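Local coordinates for protein alpha-galactosidase (Lactobacillus brevis, PDB 3MI6) that probably hydrolyses terminal, non-reducing alpha-D-galactose residues from alpha-galactosides such as galactose oligosaccharides, galactomannans and galactolipids, at residues D[362-367]-D[396-401]. Residues are numbered along the deposited sequence; the frame is centred on the assembly and turned at random.
Sequences EMFVLD and EHFSQA
F398, on helix 394-404, reaches inward to F364 and L366 of strand 363-366. Its CB bond points toward the strand, and with CG anti to the backbone N (chi1 176°) the side chain carries on that way, so that CE2 and CZ lead, with CE1 of F364 at the ring's edge and in its plane. Of these leading atoms, CE2 of F398 comes 4.4 Å from CD2 of L366, a looser contact, and 4.0 Å from CE1 of F364. At the tip, CZ of F398 meets CE1 of F364 at 3.8 Å. The two rings form an offset edge-to-face pair, centroids 5.6 Å apart and planes at 90°, with the edge of F398 turned to the face of F364. Phenylalanine suits the helix position because a long, flat, wholly apolar group can bridge from helix to sheet; on the strand, a second ring supplies a face and the branched leucine fills in beside it. M350 of helix 346-358 and the ring of F409 also pack on F398. D367, at the end of this strand, probably binds substrate and salt-bridges K477. This is the packing between barrel strands and surrounding helices of a TIM barrel, here that of a family 36 glycoside hydrolase.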
ATOM      1  N   GLU D 362     -15.471 -46.693   6.803  1.00 39.35           N
ATOM      2  CA  GLU D 362     -16.627 -46.931   7.659  1.00 38.12           C
ATOM      3  C   GLU D 362     -17.990 -46.814   6.996  1.00 44.02           C
ATOM      4  O   GLU D 362     -19.003 -47.175   7.596  1.00 44.28           O
ATOM      5  CB  GLU D 362     -16.583 -45.992   8.852  1.00 36.89           C
ATOM      6  CG  GLU D 362     -15.641 -46.464   9.912  1.00 40.51           C
ATOM      7  CD  GLU D 362     -15.298 -45.380  10.903  1.00 41.30           C
ATOM      8  OE1 GLU D 362     -15.515 -44.196  10.562  1.00 40.43           O
ATOM      9  OE2 GLU D 362     -14.811 -45.716  12.011  1.00 42.11           O
HETATM   10  N   MSE D 363     -18.022 -46.312   5.767  1.00 45.30           N
HETATM   11  CA  MSE D 363     -19.288 -46.033   5.097  1.00 45.22           C
HETATM   12  C   MSE D 363     -19.097 -45.943   3.599  1.00 45.93           C
HETATM   13  O   MSE D 363     -18.121 -45.364   3.125  1.00 46.20           O
HETATM   14  CB  MSE D 363     -19.910 -44.731   5.615  1.00 40.62           C
HETATM   15  CG  MSE D 363     -21.084 -44.252   4.788  1.00 43.12           C
HETATM   16 SE   MSE D 363     -21.712 -42.471   5.281  1.00 61.58          SE
HETATM   17  CE  MSE D 363     -22.633 -42.889   6.945  1.00 41.27           C
ATOM     18  N   PHE D 364     -20.031 -46.521   2.850  1.00 47.34           N
ATOM     19  CA  PHE D 364     -19.997 -46.426   1.402  1.00 45.90           C
ATOM     20  C   PHE D 364     -21.154 -45.554   0.956  1.00 43.06           C
ATOM     21  O   PHE D 364     -22.252 -45.687   1.474  1.00 44.78           O
ATOM     22  CB  PHE D 364     -20.079 -47.807   0.751  1.00 48.22           C
ATOM     23  CG  PHE D 364     -20.048 -47.757  -0.739  1.00 48.85           C
ATOM     24  CD1 PHE D 364     -21.169 -47.372  -1.454  1.00 50.19           C
ATOM     25  CD2 PHE D 364     -18.904 -48.064  -1.424  1.00 48.09           C
ATOM     26  CE1 PHE D 364     -21.143 -47.301  -2.823  1.00 49.61           C
ATOM     27  CE2 PHE D 364     -18.878 -47.996  -2.793  1.00 52.46           C
ATOM     28  CZ  PHE D 364     -19.999 -47.612  -3.494  1.00 51.36           C
ATOM     29  N   VAL D 365     -20.888 -44.653   0.011  1.00 42.13           N
ATOM     30  CA  VAL D 365     -21.896 -43.733  -0.523  1.00 45.61           C
ATOM     31  C   VAL D 365     -22.078 -43.853  -2.037  1.00 47.57           C
ATOM     32  O   VAL D 365     -21.261 -43.346  -2.803  1.00 47.29           O
ATOM     33  CB  VAL D 365     -21.549 -42.261  -0.241  1.00 42.77           C
ATOM     34  CG1 VAL D 365     -22.684 -41.390  -0.684  1.00 42.01           C
ATOM     35  CG2 VAL D 365     -21.245 -42.038   1.226  1.00 42.51           C
ATOM     36  N   LEU D 366     -23.155 -44.507  -2.462  1.00 44.91           N
ATOM     37  CA  LEU D 366     -23.471 -44.605  -3.873  1.00 46.33           C
ATOM     38  C   LEU D 366     -23.886 -43.223  -4.406  1.00 52.58           C
ATOM     39  O   LEU D 366     -24.797 -42.591  -3.856  1.00 50.98           O
ATOM     40  CB  LEU D 366     -24.594 -45.612  -4.049  1.00 49.56           C
ATOM     41  CG  LEU D 366     -25.188 -45.812  -5.434  1.00 54.68           C
ATOM     42  CD1 LEU D 366     -24.140 -46.325  -6.371  1.00 53.32           C
ATOM     43  CD2 LEU D 366     -26.363 -46.777  -5.348  1.00 59.14           C
ATOM     44  N   ASP D 367     -23.218 -42.741  -5.456  1.00 50.47           N
ATOM     45  CA  ASP D 367     -23.494 -41.392  -5.959  1.00 49.56           C
ATOM     46  C   ASP D 367     -24.415 -41.423  -7.173  1.00 51.56           C
ATOM     47  O   ASP D 367     -25.197 -42.359  -7.350  1.00 55.66           O
ATOM     48  CB  ASP D 367     -22.194 -40.626  -6.280  1.00 52.13           C
ATOM     49  CG  ASP D 367     -22.309 -39.103  -6.028  1.00 52.43           C
ATOM     50  OD1 ASP D 367     -22.054 -38.654  -4.881  1.00 49.17           O
ATOM     51  OD2 ASP D 367     -22.630 -38.357  -6.981  1.00 48.01           O
ATOM     52  N   GLU D 396     -32.215 -52.346  -1.883  1.00 85.66           N
ATOM     53  CA  GLU D 396     -32.350 -53.050  -0.606  1.00 83.99           C
ATOM     54  C   GLU D 396     -31.279 -54.120  -0.419  1.00 87.20           C
ATOM     55  O   GLU D 396     -30.746 -54.301   0.676  1.00 85.49           O
ATOM     56  CB  GLU D 396     -33.737 -53.679  -0.489  1.00 83.29           C
ATOM     57  CG  GLU D 396     -34.419 -53.920  -1.832  1.00 89.90           C
ATOM     58  CD  GLU D 396     -35.148 -52.686  -2.352  1.00 89.40           C
ATOM     59  OE1 GLU D 396     -36.341 -52.526  -2.011  1.00 85.15           O
ATOM     60  OE2 GLU D 396     -34.538 -51.880  -3.095  1.00 86.27           O
ATOM     61  N   HIS D 397     -30.966 -54.822  -1.502  1.00 88.46           N
ATOM     62  CA  HIS D 397     -29.956 -55.865  -1.472  1.00 89.11           C
ATOM     63  C   HIS D 397     -28.560 -55.293  -1.254  1.00 84.95           C
ATOM     64  O   HIS D 397     -27.854 -55.689  -0.330  1.00 85.33           O
ATOM     65  CB  HIS D 397     -29.999 -56.686  -2.765  1.00 91.83           C
ATOM     66  CG  HIS D 397     -28.832 -57.607  -2.934  1.00 92.97           C
ATOM     67  ND1 HIS D 397     -28.207 -57.801  -4.147  1.00 90.49           N
ATOM     68  CD2 HIS D 397     -28.165 -58.376  -2.039  1.00 93.62           C
ATOM     69  CE1 HIS D 397     -27.212 -58.654  -3.995  1.00 93.23           C
ATOM     70  NE2 HIS D 397     -27.163 -59.017  -2.724  1.00 93.91           N
ATOM     71  N   PHE D 398     -28.172 -54.359  -2.116  1.00 84.79           N
ATOM     72  CA  PHE D 398     -26.828 -53.781  -2.102  1.00 82.62           C
ATOM     73  C   PHE D 398     -26.467 -53.165  -0.757  1.00 78.21           C
ATOM     74  O   PHE D 398     -25.305 -53.161  -0.367  1.00 75.11           O
ATOM     75  CB  PHE D 398     -26.701 -52.737  -3.213  1.00 80.68           C
ATOM     76  CG  PHE D 398     -25.390 -52.009  -3.227  1.00 77.82           C
ATOM     77  CD1 PHE D 398     -24.199 -52.698  -3.366  1.00 80.31           C
ATOM     78  CD2 PHE D 398     -25.349 -50.626  -3.138  1.00 76.53           C
ATOM     79  CE1 PHE D 398     -22.983 -52.025  -3.399  1.00 76.08           C
ATOM     80  CE2 PHE D 398     -24.137 -49.944  -3.171  1.00 71.92           C
ATOM     81  CZ  PHE D 398     -22.953 -50.650  -3.303  1.00 70.93           C
ATOM     82  N   SER D 399     -27.469 -52.645  -0.057  1.00 79.25           N
ATOM     83  CA  SER D 399     -27.256 -52.063   1.258  1.00 70.97           C
ATOM     84  C   SER D 399     -27.149 -53.174   2.279  1.00 72.78           C
ATOM     85  O   SER D 399     -26.391 -53.082   3.236  1.00 71.33           O
ATOM     86  CB  SER D 399     -28.398 -51.120   1.631  1.00 68.53           C
ATOM     87  OG  SER D 399     -29.480 -51.836   2.189  1.00 74.11           O
ATOM     88  N   GLN D 400     -27.916 -54.233   2.074  1.00 79.11           N
ATOM     89  CA  GLN D 400     -27.837 -55.391   2.947  1.00 80.84           C
ATOM     90  C   GLN D 400     -26.408 -55.906   2.936  1.00 75.65           C
ATOM     91  O   GLN D 400     -25.836 -56.188   3.979  1.00 74.69           O
ATOM     92  CB  GLN D 400     -28.812 -56.477   2.486  1.00 89.15           C
ATOM     93  CG  GLN D 400     -29.078 -57.582   3.502  1.00 92.40           C
ATOM     94  CD  GLN D 400     -30.380 -58.323   3.215  1.00 99.52           C
ATOM     95  OE1 GLN D 400     -30.470 -59.544   3.384  1.00 98.88           O
ATOM     96  NE2 GLN D 400     -31.396 -57.582   2.767  1.00 94.82           N
ATOM     97  N   ALA D 401     -25.826 -56.014   1.749  1.00 73.99           N
ATOM     98  CA  ALA D 401     -24.428 -56.403   1.632  1.00 75.26           C
ATOM     99  C   ALA D 401     -23.531 -55.444   2.415  1.00 74.43           C
ATOM    100  O   ALA D 401     -22.777 -55.866   3.296  1.00 74.74           O
ATOM    101  CB  ALA D 401     -24.010 -56.453   0.177  1.00 78.86           C
TER